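Local coordinates for protein putative isochorismatase (Bordetella bronchiseptica, PDB 3UAO) that catalyses the hydrolysis of maleamate to maleate and ammonia, a step in the bacterial breakdown of nicotinate (vitamin B3), at residues A[129-132]-A[133-136]. Sequence-based numbering, arbitrary orientation.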
# COMPACT_ATOMS: atom_id res chain seq x y z
N ALA A 129 2.16 20.64 -20.12
CA ALA A 129 1.68 21.28 -18.89
C ALA A 129 0.30 20.74 -18.59
O ALA A 129 -0.51 20.63 -19.50
CB ALA A 129 1.64 22.80 -19.03
N PRO A 130 0.04 20.38 -17.32
CA PRO A 130 -1.28 19.98 -16.82
C PRO A 130 -2.41 21.00 -16.97
O PRO A 130 -2.18 22.20 -17.02
CB PRO A 130 -1.01 19.78 -15.32
CG PRO A 130 0.39 19.38 -15.26
CD PRO A 130 1.08 20.20 -16.30
N GLN A 131 -3.64 20.51 -17.01
CA GLN A 131 -4.82 21.32 -17.06
C GLN A 131 -5.74 20.96 -15.90
O GLN A 131 -5.49 19.97 -15.21
CB GLN A 131 -5.54 21.07 -18.37
CG GLN A 131 -4.86 21.72 -19.55
CD GLN A 131 -5.68 21.60 -20.82
OE1 GLN A 131 -6.69 20.89 -20.85
NE2 GLN A 131 -5.24 22.29 -21.87
N ALA A 132 -6.80 21.76 -15.72
CA ALA A 132 -7.85 21.56 -14.71
C ALA A 132 -8.37 20.12 -14.69
O ALA A 132 -8.84 19.61 -15.72
CB ALA A 132 -9.05 22.55 -14.96
N GLY A 133 -8.23 19.45 -13.53
CA GLY A 133 -8.80 18.12 -13.29
C GLY A 133 -7.83 16.97 -13.51
O GLY A 133 -8.15 15.81 -13.24
N GLU A 134 -6.65 17.30 -14.00
CA GLU A 134 -5.61 16.34 -14.27
C GLU A 134 -4.68 16.33 -13.05
O GLU A 134 -4.25 17.39 -12.56
CB GLU A 134 -4.82 16.72 -15.52
CG GLU A 134 -5.63 16.69 -16.81
CD GLU A 134 -4.81 17.09 -18.02
OE1 GLU A 134 -3.62 17.46 -17.86
OE2 GLU A 134 -5.37 17.05 -19.14
N TYR A 135 -4.37 15.12 -12.58
CA TYR A 135 -3.84 14.92 -11.27
C TYR A 135 -2.34 14.87 -11.34
O TYR A 135 -1.77 14.17 -12.19
CB TYR A 135 -4.39 13.60 -10.70
CG TYR A 135 -3.95 13.25 -9.30
CD1 TYR A 135 -3.89 14.21 -8.31
CD2 TYR A 135 -3.60 11.97 -8.98
CE1 TYR A 135 -3.47 13.89 -7.04
CE2 TYR A 135 -3.20 11.65 -7.71
CZ TYR A 135 -3.15 12.62 -6.74
OH TYR A 135 -2.74 12.28 -5.46
N VAL A 136 -1.68 15.62 -10.45
CA VAL A 136 -0.22 15.68 -10.41
C VAL A 136 0.17 14.91 -9.18
O VAL A 136 -0.09 15.31 -8.06
CB VAL A 136 0.32 17.13 -10.32
CG1 VAL A 136 1.84 17.17 -10.36
CG2 VAL A 136 -0.30 18.00 -11.45
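From Gln-131 to Glu-134 the chain folds back through a type II beta turn, closed by the backbone bond from Glu-134 N to Gln-131 O (3.2 Å), and runs on into strand 135-139, an outermost strand of this chain's parallel, Rossmann-like sheet. Gly-133 holds the third position of the turn at a positive phi of 97° that glycine, lacking a CB to press on the carbonyl oxygen of Ala-132, adopts without strain; its N is hydrogen-bonded to Asp-98 of the second subunit. Ala-132, with a phi of -48° suited to the second position, points its small methyl away from the strand that follows. With CG beside its own backbone N (chi1 -65°) and the chain extended beyond, buried Glu-134 reaches back across the turn, and OE1 accepts a hydrogen bond from Gln-131 N at 3.2 Å. The N-H approaches from above the carboxylate plane. His-90 also hydrogen-bonds OE1, and Arg-82 forms a salt bridge with OE2, so this carboxylate ties the turn to strand 87-93 and helix 67-84. Pro-130 offers a compact apolar ring: it crosses the Val-136 side chain roughly at a right angle, with CG 4.1 Å from Val-136 CG2.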